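Long-range contacts in cephalosporin acylase (Bacillus halodurans, PDB 2NLZ), which probably hydrolyses amide bonds of cephalosporin-type or gamma-glutamyl substrates through an N-terminal nucleophile: residues V18-N23 with T521-G526; Y148-Y153 with R200-A205; A362-D367 with Q513-D518. The protein carries 1 engineered substitution. All coordinates share one frame; numbering follows the deposited sequence.

Three ways of joining distant parts of a chain appear here. Interactions 1 and 3 lie about 7 Å apart between centres: strand 524-528 of the first is bonded to strand 512-517 of the third, with A525 N and W516 O at 2.8 Å as a probable hydrogen bond. Interaction 1 is an edge pairing of two strands through their backbones, partly buried and touched by a second subunit. Interaction 3 is buried and held by packing, with no hydrogen bond across it. Interaction 2, largely buried but with R200 exposed, stands apart in the helical part, its nearest atoms about 14 Å from interaction 3; there helix ends meet through backbone carbonyls, polar side chains and small alanines.

Interaction 1 of 3, residues V18-N23 with T521-G526; sequences VVYAKN and TGVLAG
The Y20 ring lies at the centre of the apolar group on the face that it shares with A525. It takes the CG2 methyl of V523 at its edge, in the ring plane, with CD1 at 3.7 Å from that methyl; the A525 methyl approaches CE1 obliquely at 3.9 Å. The ring gets there because CG stands anti to the carbonyl carbon (chi1 -76°). V18 CG1 touches A525 CB as well, at 3.8 Å, and P157 of the second subunit packs on Y20. V19, A21 and L524 turn to the opposite face, where M25 touches both V19 and L524. The strands run antiparallel, and 19-21 is the outermost strand on this flank of the chain's sheet structure, in the sandwich fold expected of an Ntn hydrolase. Y20 and A525 form the non-hydrogen-bonded pair. On each side of it is a hydrogen-bonded pair: V19 N gives to G526 O at 3.1 Å and G526 N returns to V19 O at 2.8 Å, while A21 and L524 exchange an equivalent two bonds. Farther out, the bent chain of K22 brings CD to 3.8 Å from G522 O, and the backbone N of K22 bonds E540.

Interaction 2 of 3, residues Y148-Y153 with R200-A205; sequences YAEEGY and RSQGHA
Carbonyls at the end of helix 143-151 supply the first class of bond. A149 O receives the amide of S201, with N to O at 3.0 Å and the donor in the carbonyl plane. The next carbonyl, E150 O, takes R200 NE at 3.2 Å, nearly straight (176°); the oxygen lies in the guanidinium plane at its edge, although the donor stands above the carbonyl plane. Apolar contact follows through small groups. The A149 methyl meets A205 CB at 3.9 Å and also approaches H204 CB; E150 CG packs on A205 CB too. The end of one helix thus docks on the start of another, 202-212, with S201 at its N-cap position and V60 of helix 47-61 touching A149 and H204. Where G152 leaves the first helix, its positive phi (95°) would bring a side chain against the preceding carbonyl, which suits glycine; its CA packs on R200 CB at 3.9 Å. Side-chain polar bonds form the third class. Q202 NE2 reaches the anti lone pair of E150 OE2 at 3.2 Å, amide and carboxylate planes being 79° apart, and R209 forms a salt bridge to the same oxygen. An alanine at E150 removes the carboxylate and CG and would probably leave Q202 and R209 without this shared acceptor and loosen packing on A205. S201 OG and H204 ND1 share a hydrogen bond of 2.8 Å.

Interaction 3 of 3, residues A362-D367 with Q513-D518; sequences ATADGD and QIIWRD
The indole of W516 carries the CG2 methyl of I514 over the centre of one face, 3.3 Å above its plane. Both residues belong to the same strand, point away from 362-367 and pack against P462 at the start of helix 462-467 and F436 of strand 431-438. The other flat group, the R517 guanidinium, has G366 O at its edge and in its plane, with NH1 a loose 3.8 Å from that oxygen. The arginine chain leaves the strand with CG anti to the backbone N and bends at chi3, and M370 packs on it. On the face turned to 362-367, I515 carries most of the contact. With CG1 anti to the carbonyl carbon (chi1 -61°) and the chain extended beyond it (chi2 175°), CD1 lies over the backbone of 362-364, 3.3 Å from A362 O and 4.1 Å from A362 CB. Its branch methyl CG2 meets A364 CB, also at 4.1 Å. Strands 362-365 and 513-517 run in similar directions, 22° apart, with axes approaching to 7.1 Å. T363 and D365 point the other way and bond A47 at the start of helix 47-61, while D365 OD1 also takes N369 N. Helix, strand, strand and helix follow in layers, consistent with the alpha-beta-beta-alpha sandwich of Ntn hydrolases. No hydrogen bond crosses between the segments; backbone bonds run to neighbouring strands, as from A364 to M25 and I514 to G527, which implies that the fit probably rests on side chains, above all I515, packing on small alanines and adjacent backbone.

Interaction 1 of 3, residues V18-N23 with T521-G526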
# COMPACT_ATOMS: atom_id res chain seq x y z
N VAL D 18 18.05 -9.07 -6.87
CA VAL D 18 19.22 -9.74 -6.30
C VAL D 18 20.34 -9.66 -7.31
O VAL D 18 20.10 -9.85 -8.51
CB VAL D 18 18.93 -11.23 -5.97
CG1 VAL D 18 20.19 -11.94 -5.44
CG2 VAL D 18 17.81 -11.34 -4.94
N VAL D 19 21.54 -9.35 -6.84
CA VAL D 19 22.72 -9.25 -7.69
C VAL D 19 23.45 -10.60 -7.71
O VAL D 19 23.66 -11.23 -6.66
CB VAL D 19 23.64 -8.09 -7.23
CG1 VAL D 19 25.03 -8.21 -7.82
CG2 VAL D 19 23.00 -6.73 -7.59
N TYR D 20 23.82 -11.05 -8.92
CA TYR D 20 24.53 -12.32 -9.11
C TYR D 20 25.97 -12.19 -9.62
O TYR D 20 26.27 -11.35 -10.48
CB TYR D 20 23.73 -13.27 -10.01
CG TYR D 20 22.55 -13.91 -9.31
CD1 TYR D 20 22.67 -15.17 -8.74
CD2 TYR D 20 21.34 -13.24 -9.21
CE1 TYR D 20 21.60 -15.75 -8.09
CE2 TYR D 20 20.27 -13.82 -8.57
CZ TYR D 20 20.41 -15.07 -8.01
OH TYR D 20 19.34 -15.64 -7.37
N ALA D 21 26.85 -13.03 -9.09
CA ALA D 21 28.25 -13.06 -9.51
C ALA D 21 28.87 -14.44 -9.31
O ALA D 21 28.28 -15.32 -8.70
CB ALA D 21 29.07 -12.01 -8.77
N LYS D 22 30.08 -14.60 -9.84
CA LYS D 22 30.80 -15.85 -9.70
C LYS D 22 32.19 -15.60 -9.16
O LYS D 22 32.61 -16.25 -8.20
CB LYS D 22 30.89 -16.59 -11.04
CG LYS D 22 29.73 -17.53 -11.30
CD LYS D 22 29.76 -18.77 -10.40
CE LYS D 22 30.91 -19.72 -10.74
NZ LYS D 22 30.69 -20.43 -12.03
N ASN D 23 32.90 -14.65 -9.76
CA ASN D 23 34.31 -14.46 -9.44
C ASN D 23 34.59 -13.46 -8.32
O ASN D 23 35.70 -13.41 -7.79
CB ASN D 23 35.10 -14.09 -10.70
CG ASN D 23 35.28 -15.27 -11.64
OD1 ASN D 23 35.42 -15.10 -12.86
ND2 ASN D 23 35.27 -16.48 -11.09
N THR D 521 26.58 -25.05 -6.99
CA THR D 521 27.00 -24.35 -8.21
C THR D 521 28.11 -23.30 -7.99
O THR D 521 28.94 -23.05 -8.87
CB THR D 521 25.78 -23.79 -9.03
OG1 THR D 521 26.23 -22.79 -9.95
CG2 THR D 521 24.73 -23.19 -8.14
N GLY D 522 28.14 -22.69 -6.81
CA GLY D 522 29.16 -21.68 -6.52
C GLY D 522 28.73 -20.26 -6.84
O GLY D 522 29.50 -19.32 -6.63
N VAL D 523 27.50 -20.09 -7.32
CA VAL D 523 26.97 -18.78 -7.68
C VAL D 523 26.68 -17.90 -6.45
O VAL D 523 26.09 -18.36 -5.46
CB VAL D 523 25.76 -18.89 -8.68
CG1 VAL D 523 24.53 -19.51 -8.02
CG2 VAL D 523 25.44 -17.55 -9.32
N LEU D 524 27.12 -16.64 -6.51
CA LEU D 524 26.98 -15.69 -5.41
C LEU D 524 25.75 -14.80 -5.61
O LEU D 524 25.55 -14.23 -6.67
CB LEU D 524 28.23 -14.81 -5.30
CG LEU D 524 29.60 -15.46 -5.16
CD1 LEU D 524 30.69 -14.43 -5.43
CD2 LEU D 524 29.80 -16.11 -3.79
N ALA D 525 24.95 -14.70 -4.56
CA ALA D 525 23.73 -13.89 -4.60
C ALA D 525 23.77 -12.82 -3.51
O ALA D 525 23.89 -13.13 -2.32
CB ALA D 525 22.51 -14.77 -4.45
N GLY D 526 23.66 -11.57 -3.93
CA GLY D 526 23.83 -10.46 -3.02
C GLY D 526 22.63 -9.58 -2.82
O GLY D 526 21.81 -9.37 -3.73

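Interaction 2 of 3, residues Y148-Y153 with R200-A205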
# COMPACT_ATOMS: atom_id res chain seq x y z
N TYR D 148 41.05 8.59 -2.65
CA TYR D 148 39.80 9.28 -2.34
C TYR D 148 40.05 10.41 -1.35
O TYR D 148 39.44 11.47 -1.45
CB TYR D 148 38.76 8.32 -1.76
CG TYR D 148 38.10 7.38 -2.75
CD1 TYR D 148 37.91 6.03 -2.45
CD2 TYR D 148 37.66 7.84 -4.00
CE1 TYR D 148 37.31 5.16 -3.35
CE2 TYR D 148 37.06 6.97 -4.90
CZ TYR D 148 36.89 5.63 -4.56
OH TYR D 148 36.30 4.76 -5.44
N ALA D 149 40.93 10.18 -0.38
CA ALA D 149 41.20 11.17 0.63
C ALA D 149 41.91 12.39 0.05
O ALA D 149 41.60 13.52 0.43
CB ALA D 149 42.00 10.57 1.76
N GLU D 150 42.83 12.17 -0.88
CA GLU D 150 43.60 13.25 -1.51
C GLU D 150 42.80 14.04 -2.54
O GLU D 150 42.83 15.27 -2.54
CB GLU D 150 44.88 12.71 -2.17
CG GLU D 150 46.08 12.73 -1.25
CD GLU D 150 47.36 12.26 -1.92
OE1 GLU D 150 47.32 11.24 -2.64
OE2 GLU D 150 48.40 12.90 -1.70
N GLU D 151 42.09 13.34 -3.40
CA GLU D 151 41.36 13.97 -4.49
C GLU D 151 39.99 14.45 -4.06
O GLU D 151 39.49 15.45 -4.56
CB GLU D 151 41.27 13.03 -5.69
CG GLU D 151 42.60 12.84 -6.41
CD GLU D 151 42.66 11.59 -7.28
OE1 GLU D 151 43.78 11.10 -7.53
OE2 GLU D 151 41.59 11.09 -7.71
N GLY D 152 39.37 13.73 -3.13
CA GLY D 152 38.07 14.11 -2.60
C GLY D 152 36.87 13.46 -3.27
O GLY D 152 37.00 12.86 -4.34
N TYR D 153 35.71 13.59 -2.64
CA TYR D 153 34.47 13.02 -3.18
C TYR D 153 33.24 13.90 -2.92
O TYR D 153 33.18 14.60 -1.92
CB TYR D 153 34.24 11.61 -2.60
CG TYR D 153 34.04 11.56 -1.11
CD1 TYR D 153 32.76 11.52 -0.55
CD2 TYR D 153 35.13 11.53 -0.24
CE1 TYR D 153 32.58 11.48 0.83
CE2 TYR D 153 34.96 11.48 1.13
CZ TYR D 153 33.68 11.45 1.66
OH TYR D 153 33.51 11.40 3.02
N ARG D 200 37.57 16.67 1.16
CA ARG D 200 38.83 15.95 1.09
C ARG D 200 39.55 16.08 2.42
O ARG D 200 39.21 16.93 3.23
CB ARG D 200 39.70 16.49 -0.04
CG ARG D 200 39.82 18.01 -0.08
CD ARG D 200 40.68 18.49 -1.24
NE ARG D 200 42.06 18.01 -1.15
CZ ARG D 200 43.02 18.62 -0.47
NH1 ARG D 200 42.78 19.75 0.19
NH2 ARG D 200 44.24 18.10 -0.45
N SER D 201 40.53 15.22 2.62
CA SER D 201 41.34 15.29 3.81
C SER D 201 42.75 14.77 3.52
O SER D 201 42.96 13.56 3.38
CB SER D 201 40.69 14.50 4.93
OG SER D 201 41.48 14.58 6.10
N GLN D 202 43.69 15.71 3.42
CA GLN D 202 45.11 15.37 3.26
C GLN D 202 45.62 14.58 4.45
O GLN D 202 46.48 13.73 4.31
CB GLN D 202 45.97 16.62 3.06
CG GLN D 202 46.52 16.80 1.64
CD GLN D 202 47.47 15.68 1.21
OE1 GLN D 202 48.05 14.96 2.03
NE2 GLN D 202 47.65 15.54 -0.11
N GLY D 203 45.06 14.89 5.62
CA GLY D 203 45.38 14.16 6.83
C GLY D 203 45.13 12.68 6.67
O GLY D 203 46.03 11.86 6.87
N HIS D 204 43.90 12.34 6.28
CA HIS D 204 43.49 10.95 6.05
C HIS D 204 44.41 10.23 5.07
O HIS D 204 44.80 9.10 5.30
CB HIS D 204 42.06 10.89 5.55
CG HIS D 204 41.03 10.97 6.63
ND1 HIS D 204 40.75 12.13 7.31
CD2 HIS D 204 40.20 10.02 7.14
CE1 HIS D 204 39.79 11.90 8.19
NE2 HIS D 204 39.44 10.63 8.11
N ALA D 205 44.75 10.91 3.98
CA ALA D 205 45.67 10.38 2.98
C ALA D 205 47.05 10.05 3.57
O ALA D 205 47.55 8.93 3.37
CB ALA D 205 45.81 11.33 1.83

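Interaction 3 of 3, residues A362-D367 with Q513-D518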
# COMPACT_ATOMS: atom_id res chain seq x y z
N ALA D 362 30.56 -6.80 3.19
CA ALA D 362 30.69 -8.23 2.91
C ALA D 362 31.33 -8.45 1.57
O ALA D 362 30.98 -7.80 0.58
CB ALA D 362 29.35 -8.92 2.97
N THR D 363 32.29 -9.37 1.54
CA THR D 363 33.00 -9.71 0.31
C THR D 363 33.11 -11.23 0.11
O THR D 363 33.19 -12.01 1.07
CB THR D 363 34.41 -9.15 0.32
OG1 THR D 363 35.02 -9.46 1.58
CG2 THR D 363 34.40 -7.63 0.17
N ALA D 364 33.11 -11.63 -1.15
CA ALA D 364 33.32 -13.03 -1.53
C ALA D 364 34.02 -13.09 -2.89
O ALA D 364 33.86 -12.19 -3.73
CB ALA D 364 32.00 -13.77 -1.56
N ASP D 365 34.79 -14.15 -3.12
CA ASP D 365 35.45 -14.35 -4.41
C ASP D 365 35.16 -15.70 -5.06
O ASP D 365 34.42 -16.52 -4.51
CB ASP D 365 36.96 -14.08 -4.32
CG ASP D 365 37.70 -15.05 -3.38
OD1 ASP D 365 37.25 -16.20 -3.22
OD2 ASP D 365 38.75 -14.65 -2.83
N GLY D 366 35.77 -15.92 -6.22
CA GLY D 366 35.61 -17.17 -6.97
C GLY D 366 36.28 -18.37 -6.35
O GLY D 366 35.82 -19.49 -6.53
N ASP D 367 37.36 -18.14 -5.60
CA ASP D 367 38.16 -19.21 -4.98
C ASP D 367 37.63 -19.67 -3.63
O ASP D 367 38.35 -20.32 -2.86
CB ASP D 367 39.62 -18.76 -4.82
CG ASP D 367 40.24 -18.30 -6.13
OD1 ASP D 367 40.22 -19.07 -7.11
OD2 ASP D 367 40.77 -17.17 -6.18
N GLN D 513 23.95 -5.99 4.87
CA GLN D 513 24.44 -6.55 3.61
C GLN D 513 24.50 -8.06 3.75
O GLN D 513 24.81 -8.60 4.82
CB GLN D 513 25.82 -6.01 3.23
CG GLN D 513 26.11 -4.55 3.58
CD GLN D 513 25.49 -3.58 2.62
OE1 GLN D 513 25.12 -2.46 3.00
NE2 GLN D 513 25.36 -4.00 1.36
N ILE D 514 24.20 -8.75 2.65
CA ILE D 514 24.21 -10.19 2.61
C ILE D 514 24.83 -10.63 1.29
O ILE D 514 24.52 -10.08 0.24
CB ILE D 514 22.77 -10.77 2.74
CG1 ILE D 514 22.23 -10.60 4.17
CG2 ILE D 514 22.72 -12.24 2.36
CD1 ILE D 514 20.72 -10.84 4.33
N ILE D 515 25.74 -11.60 1.37
CA ILE D 515 26.16 -12.38 0.21
C ILE D 515 25.97 -13.87 0.55
O ILE D 515 26.57 -14.35 1.51
CB ILE D 515 27.63 -12.12 -0.19
CG1 ILE D 515 27.85 -10.66 -0.56
CG2 ILE D 515 28.01 -12.95 -1.39
CD1 ILE D 515 29.29 -10.31 -0.84
N TRP D 516 25.14 -14.58 -0.22
CA TRP D 516 25.04 -16.03 -0.07
C TRP D 516 25.69 -16.77 -1.24
O TRP D 516 25.49 -16.43 -2.40
CB TRP D 516 23.59 -16.54 0.08
CG TRP D 516 22.75 -16.03 1.26
CD1 TRP D 516 21.42 -15.77 1.23
CD2 TRP D 516 23.19 -15.76 2.60
NE1 TRP D 516 20.99 -15.33 2.45
CE2 TRP D 516 22.05 -15.31 3.32
CE3 TRP D 516 24.42 -15.83 3.27
CZ2 TRP D 516 22.10 -14.94 4.68
CZ3 TRP D 516 24.48 -15.46 4.63
CH2 TRP D 516 23.32 -15.03 5.32
N ARG D 517 26.46 -17.80 -0.91
CA ARG D 517 27.04 -18.68 -1.90
C ARG D 517 26.32 -20.02 -1.91
O ARG D 517 26.24 -20.69 -0.88
CB ARG D 517 28.52 -18.92 -1.63
CG ARG D 517 29.03 -20.13 -2.37
CD ARG D 517 30.28 -20.75 -1.76
NE ARG D 517 31.39 -20.39 -2.61
CZ ARG D 517 32.00 -21.16 -3.50
NH1 ARG D 517 32.96 -20.61 -4.22
NH2 ARG D 517 31.69 -22.45 -3.66
N ASP D 518 25.82 -20.40 -3.09
CA ASP D 518 25.27 -21.73 -3.31
C ASP D 518 26.41 -22.76 -3.27
O ASP D 518 27.34 -22.66 -4.06
CB ASP D 518 24.57 -21.77 -4.67
CG ASP D 518 23.71 -23.00 -4.85
OD1 ASP D 518 22.48 -22.84 -4.98
OD2 ASP D 518 24.26 -24.13 -4.88